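Local coordinates for metallo-beta-lactamase (Chryseobacterium indologenes, PDB 3L6N), which hydrolyses the beta-lactam ring of penicillins, cephalosporins and carbapenems at a two-zinc centre, conferring resistance to these antibiotics, at residues A[15-20]-A[201-206]; A[76-81]-A[171-176]; A[141-146]-A[157-162]; A[196-201]-A[206-211]. One frame throughout, in Å; residues are numbered along the deposited sequence.

Contact 1 of 4, residues A[15-20]-A[201-206]; sequences LHIYKT and DEWKGG
Ile17 of strand 15-20 packs on the indole of Trp203 in loop 201-206. Ile17 CD1 stands over the six-membered ring of Trp203, 3.6 Å from its centroid and 8° off the normal, a CH-pi contact made almost squarely on the face. The second branch, Ile17 CG2, reaches the five-membered ring and lies 3.9 Å from Trp203 NE1, so the one isoleucine spans both halves of the indole. On the opposite face lies CG of the adjacent Lys204, toward the rim, 3.6 Å above the plane. At the ring edge Lys19 CD lies 4.2 Å from Trp203 CD1.

The polar contacts are settled by residues outside the pair. Lys19 NZ comes within 2.9 Å of Asp201 O, but the angle is poor for a hydrogen bond; the ammonium is bonded to Asn32 OD1, and Asn32 ND2 bonds Asp201 O. Bends at the last two torsions of Lys19 (67° and 77°) curl the amine into that position. Trp203 NE1 bonds Glu8 OE2.

Ile17 and Trp203 also touch Ile197, placing them between the two beta-sheets, as in the alpha-beta/beta-alpha sandwich of metallo-beta-lactamases.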
loop_
_atom_site.group_PDB
_atom_site.type_symbol
_atom_site.label_atom_id
_atom_site.label_comp_id
_atom_site.label_asym_id
_atom_site.label_seq_id
_atom_site.Cartn_x
_atom_site.Cartn_y
_atom_site.Cartn_z
ATOM N N LEU A 15 -5.199 -10.658 7.959
ATOM C CA LEU A 15 -4.610 -9.408 7.483
ATOM C C LEU A 15 -3.122 -9.339 7.822
ATOM O O LEU A 15 -2.728 -9.335 8.998
ATOM C CB LEU A 15 -5.353 -8.188 8.045
ATOM C CG LEU A 15 -4.877 -6.842 7.494
ATOM C CD1 LEU A 15 -5.110 -6.752 5.977
ATOM C CD2 LEU A 15 -5.639 -5.751 8.220
ATOM N N HIS A 16 -2.302 -9.270 6.778
ATOM C CA HIS A 16 -0.849 -9.303 6.948
ATOM C C HIS A 16 -0.175 -8.029 6.491
ATOM O O HIS A 16 -0.512 -7.482 5.439
ATOM C CB HIS A 16 -0.244 -10.464 6.149
ATOM C CG HIS A 16 -0.624 -11.830 6.645
ATOM N ND1 HIS A 16 -1.898 -12.342 6.507
ATOM C CD2 HIS A 16 0.109 -12.801 7.241
ATOM C CE1 HIS A 16 -1.932 -13.570 7.005
ATOM N NE2 HIS A 16 -0.726 -13.874 7.453
ATOM N N ILE A 17 0.793 -7.570 7.286
ATOM C CA ILE A 17 1.740 -6.532 6.885
ATOM C C ILE A 17 2.934 -7.277 6.335
ATOM O O ILE A 17 3.368 -8.236 6.947
ATOM C CB ILE A 17 2.217 -5.712 8.100
ATOM C CG1 ILE A 17 1.026 -5.014 8.763
ATOM C CG2 ILE A 17 3.311 -4.710 7.687
ATOM C CD1 ILE A 17 1.168 -4.914 10.283
ATOM N N TYR A 18 3.433 -6.879 5.169
ATOM C CA TYR A 18 4.697 -7.441 4.687
ATOM C C TYR A 18 5.673 -6.348 4.276
ATOM O O TYR A 18 5.283 -5.310 3.743
ATOM C CB TYR A 18 4.501 -8.519 3.604
ATOM C CG TYR A 18 4.176 -8.049 2.200
ATOM C CD1 TYR A 18 5.184 -7.933 1.236
ATOM C CD2 TYR A 18 2.866 -7.778 1.812
ATOM C CE1 TYR A 18 4.900 -7.540 -0.067
ATOM C CE2 TYR A 18 2.564 -7.387 0.500
ATOM C CZ TYR A 18 3.589 -7.269 -0.434
ATOM O OH TYR A 18 3.325 -6.872 -1.726
ATOM N N LYS A 19 6.950 -6.577 4.558
ATOM C CA LYS A 19 7.969 -5.551 4.297
ATOM C C LYS A 19 8.880 -6.065 3.193
ATOM O O LYS A 19 9.279 -7.224 3.224
ATOM C CB LYS A 19 8.828 -5.293 5.543
ATOM C CG LYS A 19 8.111 -4.767 6.769
ATOM C CD LYS A 19 9.104 -4.476 7.901
ATOM C CE LYS A 19 10.047 -3.317 7.574
ATOM N NZ LYS A 19 9.459 -1.938 7.699
ATOM N N THR A 20 9.163 -5.218 2.208
ATOM C CA THR A 20 10.165 -5.542 1.177
ATOM C C THR A 20 11.214 -4.446 1.107
ATOM O O THR A 20 11.004 -3.333 1.592
ATOM C CB THR A 20 9.546 -5.792 -0.221
ATOM O OG1 THR A 20 9.017 -4.580 -0.771
ATOM C CG2 THR A 20 8.460 -6.864 -0.146
ATOM N N ASP A 201 9.567 2.508 6.193
ATOM C CA ASP A 201 10.246 2.517 7.500
ATOM C C ASP A 201 9.449 1.767 8.570
ATOM O O ASP A 201 8.684 0.850 8.243
ATOM C CB ASP A 201 10.621 3.963 7.905
ATOM C CG ASP A 201 11.184 4.782 6.727
ATOM O OD1 ASP A 201 12.210 4.368 6.136
ATOM O OD2 ASP A 201 10.600 5.839 6.379
ATOM N N GLU A 202 9.637 2.126 9.838
ATOM C CA GLU A 202 8.991 1.422 10.948
ATOM C C GLU A 202 7.470 1.582 10.967
ATOM O O GLU A 202 6.966 2.707 10.968
ATOM C CB GLU A 202 9.570 1.911 12.282
ATOM C CG GLU A 202 10.768 1.125 12.765
ATOM C CD GLU A 202 10.375 -0.233 13.341
ATOM O OE1 GLU A 202 11.253 -1.105 13.440
ATOM O OE2 GLU A 202 9.187 -0.432 13.683
ATOM N N TRP A 203 6.741 0.464 10.991
ATOM C CA TRP A 203 5.283 0.513 11.121
ATOM C C TRP A 203 4.805 0.381 12.566
ATOM O O TRP A 203 3.682 0.765 12.885
ATOM C CB TRP A 203 4.594 -0.535 10.229
ATOM C CG TRP A 203 4.896 -1.967 10.592
ATOM C CD1 TRP A 203 5.861 -2.765 10.046
ATOM C CD2 TRP A 203 4.220 -2.769 11.570
ATOM N NE1 TRP A 203 5.835 -4.015 10.631
ATOM C CE2 TRP A 203 4.840 -4.042 11.570
ATOM C CE3 TRP A 203 3.158 -2.538 12.451
ATOM C CZ2 TRP A 203 4.423 -5.081 12.411
ATOM C CZ3 TRP A 203 2.752 -3.563 13.296
ATOM C CH2 TRP A 203 3.378 -4.823 13.265
ATOM N N LYS A 204 5.656 -0.176 13.425
ATOM C CA LYS A 204 5.341 -0.322 14.848
ATOM C C LYS A 204 5.474 0.998 15.607
ATOM O O LYS A 204 6.213 1.899 15.190
ATOM C CB LYS A 204 6.273 -1.355 15.494
ATOM C CG LYS A 204 6.147 -2.749 14.912
ATOM C CD LYS A 204 7.128 -3.689 15.582
ATOM C CE LYS A 204 6.900 -5.105 15.116
ATOM N NZ LYS A 204 7.877 -6.054 15.715
ATOM N N GLY A 205 4.760 1.097 16.722
ATOM C CA GLY A 205 4.991 2.172 17.688
ATOM C C GLY A 205 3.981 3.298 17.706
ATOM O O GLY A 205 3.943 4.086 18.657
ATOM N N GLY A 206 3.169 3.400 16.658
ATOM C CA GLY A 206 2.148 4.442 16.591
ATOM C C GLY A 206 2.726 5.836 16.390
ATOM O O GLY A 206 3.915 5.999 16.109
#

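Contact 2 of 4, residues A[76-81]-A[171-176]; sequences HSHDDR and IKEANV. With ZN (zinc ion), chain B; ZN (zinc ion), chain C.
His78 and Glu173 join the zinc-binding loop 76-81 to loop 171-176 through a single side-chain hydrogen bond. The bond from CA to CB of His78 points toward loop 171-176; CG is then anti to the carbonyl carbon (chi1 -74°). On one side of the ring ND1 binds the zinc ion of chain B at 2.0 Å. At the far corner NE2 gives its hydrogen to Glu173 OE1, 2.8 Å away and nearly straight at 171°. CD2 then closes the ring, 3.7 Å from the same oxygen. The carboxylate oxygen lies close to the imidazole plane, whereas the donor meets it from above the carboxylate plane, 40° out. Glu173 reaches this point with an extended chain from the type I turn Ile171 to Ala174.

The same zinc is held by His76 NE2 at 2.1 Å, by His139 and by a water bridging the two zinc ions. This water also donates a hydrogen bond to Asp80 OD1, while Asp80 OD2 binds the second zinc, in chain C, at 2.0 Å. Cys158 and His200 complete the second site.

The His78 imidazole is thus fixed at both nitrogens, one by metal and one by carboxylate, which restrains its rotation. Glu173 is a second-shell residue, and its negative charge would be expected to make the imidazole a more electron-rich ligand for the zinc.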
loop_
_atom_site.group_PDB
_atom_site.type_symbol
_atom_site.label_atom_id
_atom_site.label_comp_id
_atom_site.label_asym_id
_atom_site.label_seq_id
_atom_site.Cartn_x
_atom_site.Cartn_y
_atom_site.Cartn_z
ATOM N N HIS A 76 -0.868 3.834 -5.126
ATOM C CA HIS A 76 -0.548 4.904 -6.094
ATOM C C HIS A 76 0.374 4.351 -7.183
ATOM O O HIS A 76 0.604 3.129 -7.230
ATOM C CB HIS A 76 -0.059 6.253 -5.465
ATOM C CG HIS A 76 1.242 6.196 -4.718
ATOM N ND1 HIS A 76 1.336 5.765 -3.411
ATOM C CD2 HIS A 76 2.476 6.636 -5.057
ATOM C CE1 HIS A 76 2.590 5.876 -3.002
ATOM N NE2 HIS A 76 3.301 6.402 -3.982
ATOM N N SER A 77 0.869 5.218 -8.071
ATOM C CA SER A 77 1.513 4.737 -9.297
ATOM C C SER A 77 2.977 4.342 -9.173
ATOM O O SER A 77 3.521 3.757 -10.102
ATOM C CB SER A 77 1.403 5.780 -10.408
ATOM O OG SER A 77 2.289 6.864 -10.153
ATOM N N HIS A 78 3.606 4.667 -8.047
ATOM C CA HIS A 78 5.047 4.485 -7.895
ATOM C C HIS A 78 5.492 3.025 -7.840
ATOM O O HIS A 78 4.692 2.119 -7.605
ATOM C CB HIS A 78 5.542 5.223 -6.650
ATOM C CG HIS A 78 5.588 6.712 -6.803
ATOM N ND1 HIS A 78 5.632 7.566 -5.720
ATOM C CD2 HIS A 78 5.618 7.495 -7.907
ATOM C CE1 HIS A 78 5.702 8.813 -6.159
ATOM N NE2 HIS A 78 5.679 8.798 -7.477
ATOM N N ASP A 79 6.785 2.815 -8.063
ATOM C CA ASP A 79 7.364 1.458 -8.152
ATOM C C ASP A 79 7.138 0.574 -6.929
ATOM O O ASP A 79 7.036 -0.649 -7.064
ATOM C CB ASP A 79 8.870 1.544 -8.378
ATOM C CG ASP A 79 9.246 2.078 -9.741
ATOM O OD1 ASP A 79 10.454 2.346 -9.920
ATOM O OD2 ASP A 79 8.388 2.236 -10.632
ATOM N N ASP A 80 7.078 1.188 -5.746
ATOM C CA ASP A 80 6.870 0.466 -4.488
ATOM C C ASP A 80 5.390 0.224 -4.199
ATOM O O ASP A 80 5.040 -0.288 -3.138
ATOM C CB ASP A 80 7.534 1.207 -3.303
ATOM C CG ASP A 80 6.986 2.610 -3.096
ATOM O OD1 ASP A 80 6.905 3.380 -4.068
ATOM O OD2 ASP A 80 6.651 2.959 -1.933
ATOM N N ARG A 81 4.539 0.554 -5.167
ATOM C CA ARG A 81 3.096 0.484 -4.975
ATOM C C ARG A 81 2.480 -0.326 -6.112
ATOM O O ARG A 81 2.360 -1.545 -6.005
ATOM C CB ARG A 81 2.503 1.894 -4.872
ATOM C CG ARG A 81 3.166 2.776 -3.804
ATOM C CD ARG A 81 2.602 2.523 -2.411
ATOM N NE ARG A 81 3.140 1.320 -1.785
ATOM C CZ ARG A 81 2.998 1.030 -0.494
ATOM N NH1 ARG A 81 2.328 1.855 0.300
ATOM N NH2 ARG A 81 3.504 -0.090 -0.001
ATOM N N ILE A 171 9.605 13.904 -2.622
ATOM C CA ILE A 171 8.552 14.919 -2.660
ATOM C C ILE A 171 8.391 15.643 -4.004
ATOM O O ILE A 171 7.620 16.601 -4.099
ATOM C CB ILE A 171 8.712 15.975 -1.520
ATOM C CG1 ILE A 171 10.114 16.603 -1.551
ATOM C CG2 ILE A 171 8.419 15.343 -0.166
ATOM C CD1 ILE A 171 10.151 18.045 -1.087
ATOM N N LYS A 172 9.088 15.171 -5.038
ATOM C CA LYS A 172 9.033 15.807 -6.362
ATOM C C LYS A 172 7.623 15.825 -6.951
ATOM O O LYS A 172 7.276 16.724 -7.721
ATOM C CB LYS A 172 9.995 15.127 -7.345
ATOM C CG LYS A 172 11.466 15.131 -6.939
ATOM C CD LYS A 172 12.100 16.507 -7.075
ATOM C CE LYS A 172 13.516 16.415 -7.650
ATOM N NZ LYS A 172 14.445 15.625 -6.790
ATOM N N GLU A 173 6.812 14.837 -6.579
ATOM C CA GLU A 173 5.453 14.713 -7.104
ATOM C C GLU A 173 4.409 14.919 -6.016
ATOM O O GLU A 173 3.241 14.591 -6.189
ATOM C CB GLU A 173 5.280 13.364 -7.824
ATOM C CG GLU A 173 6.279 13.216 -8.979
ATOM C CD GLU A 173 6.217 11.886 -9.698
ATOM O OE1 GLU A 173 5.513 10.962 -9.237
ATOM O OE2 GLU A 173 6.876 11.773 -10.752
ATOM N N ALA A 174 4.841 15.522 -4.910
ATOM C CA ALA A 174 3.980 15.761 -3.768
ATOM C C ALA A 174 3.216 17.071 -3.885
ATOM O O ALA A 174 3.629 17.990 -4.601
ATOM C CB ALA A 174 4.809 15.742 -2.471
ATOM N N ASN A 175 2.091 17.139 -3.183
ATOM C CA ASN A 175 1.375 18.382 -2.989
ATOM C C ASN A 175 1.529 18.740 -1.519
ATOM O O ASN A 175 0.691 18.362 -0.702
ATOM C CB ASN A 175 -0.102 18.202 -3.371
ATOM C CG ASN A 175 -0.882 19.507 -3.349
ATOM O OD1 ASN A 175 -0.499 20.463 -2.672
ATOM N ND2 ASN A 175 -1.992 19.548 -4.082
ATOM N N VAL A 176 2.612 19.449 -1.181
ATOM C CA VAL A 176 2.934 19.707 0.229
ATOM C C VAL A 176 1.941 20.654 0.907
ATOM O O VAL A 176 1.705 20.540 2.107
ATOM C CB VAL A 176 4.417 20.137 0.484
ATOM C CG1 VAL A 176 5.386 19.013 0.108
ATOM C CG2 VAL A 176 4.759 21.425 -0.242
HETATM ZN ZN ZN B . 5.258 7.136 -3.792
HETATM ZN ZN ZN C . 6.221 4.809 -1.168
HETATM O O HOH W 1 6.330 5.757 -3.018
#

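Contact 3 of 4, residues A[141-146]-A[157-162]; sequences ADNVVV and GCLVKS. With ZN (zinc ion), chain C.
The turn that carries zinc ligand Cys158 packs here against the segment leading into strand 145-148, with Leu159 as the residue that touches it. Leu159 CD2 lies 3.8 Å from Val145 CG1, an apolar contact between branches that meet at a slant. The other methyl, CD1, is 3.7 Å from Asn143 OD1, and Leu159 CB is 3.8 Å from the same oxygen. The Asn143 and Leu159 side chains cross at about a right angle. CG of Leu159, trans to the backbone N (chi1 175°), carries the branch point to segment 141-146, and chi2 of 65° turns CD1 to Asn143 and CD2 to Val145. Asn143 OD1 is no dangling acceptor: Thr140 N donates a hydrogen bond to it, which ties the amide to the loop just after zinc ligand His139.

In the fold, this is the end of two neighbouring interior strands of the five-stranded sheet, where strand 153-157 runs into a type I turn from Gly157 to Val160, closed by Val160 N bonding Gly157 O at 3.1 Å. Gly157 enters the turn with a positive phi (58°). The turn sends the two neighbouring side chains apart: Cys158 SG binds the zinc of chain C at 2.2 Å, while Leu159 is buried against Asn143 and Val145. Leu159 also touches Thr182, Ile183 and Leu186 of helix 179-189.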
loop_
_atom_site.group_PDB
_atom_site.type_symbol
_atom_site.label_atom_id
_atom_site.label_comp_id
_atom_site.label_asym_id
_atom_site.label_seq_id
_atom_site.Cartn_x
_atom_site.Cartn_y
_atom_site.Cartn_z
ATOM N N ALA A 141 -0.525 13.045 -6.037
ATOM C CA ALA A 141 -1.884 13.507 -6.312
ATOM C C ALA A 141 -2.893 12.362 -6.278
ATOM O O ALA A 141 -4.097 12.590 -6.125
ATOM C CB ALA A 141 -1.941 14.222 -7.668
ATOM N N ASP A 142 -2.400 11.132 -6.430
ATOM C CA ASP A 142 -3.266 9.958 -6.576
ATOM C C ASP A 142 -3.286 9.035 -5.357
ATOM O O ASP A 142 -3.956 7.997 -5.370
ATOM C CB ASP A 142 -2.886 9.150 -7.835
ATOM C CG ASP A 142 -1.487 8.524 -7.746
ATOM O OD1 ASP A 142 -0.575 9.152 -7.173
ATOM O OD2 ASP A 142 -1.295 7.401 -8.276
ATOM N N ASN A 143 -2.537 9.376 -4.317
ATOM C CA ASN A 143 -2.451 8.455 -3.178
ATOM C C ASN A 143 -3.802 8.159 -2.535
ATOM O O ASN A 143 -4.615 9.064 -2.328
ATOM C CB ASN A 143 -1.381 8.857 -2.138
ATOM C CG ASN A 143 -1.501 10.300 -1.626
ATOM O OD1 ASN A 143 -0.511 10.840 -1.141
ATOM N ND2 ASN A 143 -2.690 10.899 -1.681
ATOM N N VAL A 144 -4.029 6.881 -2.250
ATOM C CA VAL A 144 -5.244 6.432 -1.580
ATOM C C VAL A 144 -4.858 5.611 -0.353
ATOM O O VAL A 144 -3.723 5.149 -0.246
ATOM C CB VAL A 144 -6.160 5.601 -2.511
ATOM C CG1 VAL A 144 -6.748 6.486 -3.606
ATOM C CG2 VAL A 144 -5.402 4.402 -3.123
ATOM N N VAL A 145 -5.810 5.448 0.562
ATOM C CA VAL A 145 -5.632 4.631 1.761
ATOM C C VAL A 145 -6.598 3.446 1.688
ATOM O O VAL A 145 -7.564 3.478 0.924
ATOM C CB VAL A 145 -5.886 5.450 3.059
ATOM C CG1 VAL A 145 -4.910 6.637 3.170
ATOM C CG2 VAL A 145 -7.366 5.930 3.150
ATOM N N VAL A 146 -6.339 2.406 2.478
ATOM C CA VAL A 146 -7.216 1.243 2.508
ATOM C C VAL A 146 -7.658 0.964 3.933
ATOM O O VAL A 146 -6.833 0.759 4.831
ATOM C CB VAL A 146 -6.560 -0.029 1.897
ATOM C CG1 VAL A 146 -7.606 -1.132 1.748
ATOM C CG2 VAL A 146 -5.940 0.287 0.526
ATOM N N GLY A 157 -0.318 3.905 3.513
ATOM C CA GLY A 157 0.597 4.058 2.395
ATOM C C GLY A 157 1.527 5.236 2.604
ATOM O O GLY A 157 1.754 5.690 3.732
ATOM N N CYS A 158 2.023 5.776 1.507
ATOM C CA CYS A 158 3.107 6.729 1.592
ATOM C C CYS A 158 2.604 8.141 1.929
ATOM O O CYS A 158 3.398 9.052 2.169
ATOM C CB CYS A 158 3.953 6.640 0.321
ATOM S SG CYS A 158 4.299 4.878 -0.092
ATOM N N LEU A 159 1.280 8.293 1.995
ATOM C CA LEU A 159 0.645 9.499 2.542
ATOM C C LEU A 159 1.022 9.664 4.023
ATOM O O LEU A 159 1.141 10.788 4.524
ATOM C CB LEU A 159 -0.873 9.386 2.386
ATOM C CG LEU A 159 -1.769 10.480 2.988
ATOM C CD1 LEU A 159 -1.522 11.826 2.284
ATOM C CD2 LEU A 159 -3.221 10.060 2.875
ATOM N N VAL A 160 1.215 8.542 4.712
ATOM C CA VAL A 160 1.582 8.545 6.120
ATOM C C VAL A 160 3.055 8.205 6.294
ATOM O O VAL A 160 3.522 7.129 5.904
ATOM C CB VAL A 160 0.720 7.557 6.933
ATOM C CG1 VAL A 160 1.112 7.590 8.427
ATOM C CG2 VAL A 160 -0.761 7.873 6.761
ATOM N N LYS A 161 3.790 9.142 6.880
ATOM C CA LYS A 161 5.185 8.927 7.248
ATOM C C LYS A 161 5.301 8.155 8.558
ATOM O O LYS A 161 4.458 8.307 9.441
ATOM C CB LYS A 161 5.908 10.273 7.404
ATOM C CG LYS A 161 5.849 11.174 6.168
ATOM C CD LYS A 161 6.487 10.519 4.948
ATOM C CE LYS A 161 7.958 10.219 5.161
ATOM N NZ LYS A 161 8.538 9.391 4.063
ATOM N N SER A 162 6.364 7.362 8.679
ATOM C CA SER A 162 6.667 6.607 9.895
ATOM C C SER A 162 7.154 7.536 10.993
ATOM O O SER A 162 7.868 8.505 10.718
ATOM C CB SER A 162 7.771 5.586 9.609
ATOM O OG SER A 162 8.226 4.935 10.786
HETATM ZN ZN ZN C . 6.221 4.809 -1.168
HETATM O O HOH W 1 6.330 5.757 -3.018
#

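Contact 4 of 4, residues A[196-201]-A[206-211]; sequences IIPGHD and GGHVEH. With ZN (zinc ion), chain C; SO4 (sulfate ion), chain E.
Pro198 CG sits over the centre of one face of the His208 imidazole, 3.8 Å from the ring centroid and 7° off the normal, a CH-pi contact in which the pyrrolidine runs diagonally across the ring. Gly206 O lies above the other face, displaced toward the rim. At the edge, Ile196 O comes to 3.2 Å from His208 CD2, close to the ring plane. Both ring nitrogens are engaged: NE2 bonds Trp203 O and ND1 bonds Asn163 N, which fixes the rotation of the ring. A chi1 of -57° keeps CG beside the backbone N and lays the ring against the proline.

Beside the ring, Ile196 CD1 meets Val209 CG2 at 3.8 Å in an apolar contact. Between these chains and the start of the helix lies a sulfate, probably from the crystallisation liquor. His208 N bonds its O3 at 2.9 Å, and Val209 N bonds O4 at 3.0 Å. Accepting from the first two helix amides, just after N-cap Gly207, the anion lies at the helix N-terminus, whose dipole would favour its binding there.

At the other end of segment 196-201, His200 NE2 binds the zinc of chain C at 2.1 Å, and His200 ND1 bonds Ser30 O. Strand 195-198 is the outermost strand of its sheet, beside 153-157; helix 208-217 covers it, while Val209 leans on Ile183, Leu186 and Lys187 of helix 179-189.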
loop_
_atom_site.group_PDB
_atom_site.type_symbol
_atom_site.label_atom_id
_atom_site.label_comp_id
_atom_site.label_asym_id
_atom_site.label_seq_id
_atom_site.Cartn_x
_atom_site.Cartn_y
_atom_site.Cartn_z
ATOM N N ILE A 196 -2.267 2.106 12.150
ATOM C CA ILE A 196 -2.130 2.791 10.860
ATOM C C ILE A 196 -0.765 2.432 10.292
ATOM O O ILE A 196 0.259 2.620 10.957
ATOM C CB ILE A 196 -2.322 4.318 10.984
ATOM C CG1 ILE A 196 -3.717 4.619 11.559
ATOM C CG2 ILE A 196 -2.138 4.985 9.616
ATOM C CD1 ILE A 196 -4.004 6.078 11.798
ATOM N N ILE A 197 -0.754 1.867 9.082
ATOM C CA ILE A 197 0.499 1.419 8.477
ATOM C C ILE A 197 1.056 2.524 7.592
ATOM O O ILE A 197 0.398 2.922 6.623
ATOM C CB ILE A 197 0.291 0.138 7.618
ATOM C CG1 ILE A 197 -0.370 -0.990 8.430
ATOM C CG2 ILE A 197 1.617 -0.330 6.964
ATOM C CD1 ILE A 197 0.400 -1.426 9.674
ATOM N N PRO A 198 2.271 3.008 7.908
ATOM C CA PRO A 198 2.966 3.945 7.023
ATOM C C PRO A 198 3.629 3.219 5.852
ATOM O O PRO A 198 3.999 2.046 5.971
ATOM C CB PRO A 198 4.028 4.564 7.934
ATOM C CG PRO A 198 4.382 3.459 8.900
ATOM C CD PRO A 198 3.099 2.637 9.072
ATOM N N GLY A 199 3.776 3.918 4.729
ATOM C CA GLY A 199 4.318 3.298 3.516
ATOM C C GLY A 199 5.749 2.802 3.615
ATOM O O GLY A 199 6.098 1.791 3.008
ATOM N N HIS A 200 6.574 3.517 4.381
ATOM C CA HIS A 200 7.996 3.211 4.491
ATOM C C HIS A 200 8.456 3.201 5.941
ATOM O O HIS A 200 7.819 3.808 6.800
ATOM C CB HIS A 200 8.813 4.253 3.724
ATOM C CG HIS A 200 8.533 4.286 2.254
ATOM N ND1 HIS A 200 9.173 3.454 1.361
ATOM C CD2 HIS A 200 7.689 5.050 1.522
ATOM C CE1 HIS A 200 8.736 3.706 0.140
ATOM N NE2 HIS A 200 7.831 4.666 0.210
ATOM N N ASP A 201 9.567 2.508 6.193
ATOM C CA ASP A 201 10.246 2.517 7.500
ATOM C C ASP A 201 9.449 1.767 8.570
ATOM O O ASP A 201 8.684 0.850 8.243
ATOM C CB ASP A 201 10.621 3.963 7.905
ATOM C CG ASP A 201 11.184 4.782 6.727
ATOM O OD1 ASP A 201 12.210 4.368 6.136
ATOM O OD2 ASP A 201 10.600 5.839 6.379
ATOM N N GLY A 206 3.169 3.400 16.658
ATOM C CA GLY A 206 2.148 4.442 16.591
ATOM C C GLY A 206 2.726 5.836 16.390
ATOM O O GLY A 206 3.915 5.999 16.109
ATOM N N GLY A 207 1.871 6.841 16.549
ATOM C CA GLY A 207 2.273 8.239 16.398
ATOM C C GLY A 207 2.708 8.636 14.995
ATOM O O GLY A 207 3.365 9.661 14.818
ATOM N N HIS A 208 2.358 7.824 14.000
ATOM C CA HIS A 208 2.752 8.104 12.611
ATOM C C HIS A 208 2.090 9.358 12.046
ATOM O O HIS A 208 2.750 10.176 11.408
ATOM C CB HIS A 208 2.417 6.926 11.693
ATOM C CG HIS A 208 3.036 5.632 12.108
ATOM N ND1 HIS A 208 4.386 5.488 12.341
ATOM C CD2 HIS A 208 2.487 4.410 12.300
ATOM C CE1 HIS A 208 4.643 4.232 12.668
ATOM N NE2 HIS A 208 3.506 3.558 12.652
ATOM N N VAL A 209 0.785 9.483 12.264
ATOM C CA VAL A 209 0.017 10.642 11.800
ATOM C C VAL A 209 0.582 11.955 12.378
ATOM O O VAL A 209 0.827 12.913 11.640
ATOM C CB VAL A 209 -1.484 10.482 12.138
ATOM C CG1 VAL A 209 -2.259 11.777 11.900
ATOM C CG2 VAL A 209 -2.089 9.341 11.345
ATOM N N GLU A 210 0.809 11.984 13.691
ATOM C CA GLU A 210 1.321 13.190 14.336
ATOM C C GLU A 210 2.722 13.520 13.860
ATOM O O GLU A 210 3.068 14.697 13.685
ATOM C CB GLU A 210 1.288 13.060 15.865
ATOM C CG GLU A 210 -0.096 13.242 16.474
ATOM C CD GLU A 210 -0.767 14.548 16.057
ATOM O OE1 GLU A 210 -0.129 15.630 16.142
ATOM O OE2 GLU A 210 -1.941 14.489 15.639
ATOM N N HIS A 211 3.533 12.491 13.628
ATOM C CA HIS A 211 4.874 12.717 13.143
ATOM C C HIS A 211 4.900 13.210 11.694
ATOM O O HIS A 211 5.799 13.960 11.310
ATOM C CB HIS A 211 5.768 11.493 13.308
ATOM C CG HIS A 211 7.219 11.819 13.193
ATOM N ND1 HIS A 211 8.030 11.306 12.207
ATOM C CD2 HIS A 211 7.995 12.659 13.919
ATOM C CE1 HIS A 211 9.249 11.793 12.345
ATOM N NE2 HIS A 211 9.255 12.614 13.378
HETATM ZN ZN ZN C . 6.221 4.809 -1.168
HETATM S S SO4 E . -0.681 6.570 13.958
HETATM O O1 SO4 E . -0.798 6.658 12.507
HETATM O O2 SO4 E . -1.930 6.076 14.536
HETATM O O3 SO4 E . 0.393 5.644 14.282
HETATM O O4 SO4 E . -0.396 7.903 14.471
HETATM O O HOH W 1 6.330 5.757 -3.018
#

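Contacts 2, 3 and 4 share the zinc of chain C and its bridging water, to which they bring Asp80, Cys158 and His200. Contact 3 falls within the chain spanned by contact 2, and both fall within the span of contact 1; contact 4 follows contacts 2 and 3 and alternates with contact 1. Contacts 3 and 4 lie on the five-stranded sheet, while contact 1 links the seven-stranded sheet to the loop after strand 195-198. Centres are about 9 Å apart for contacts 1 and 4 and for 2 and 3, and about 19 Å for 1 and 2. Ligands far apart in sequence thus converge on one active site.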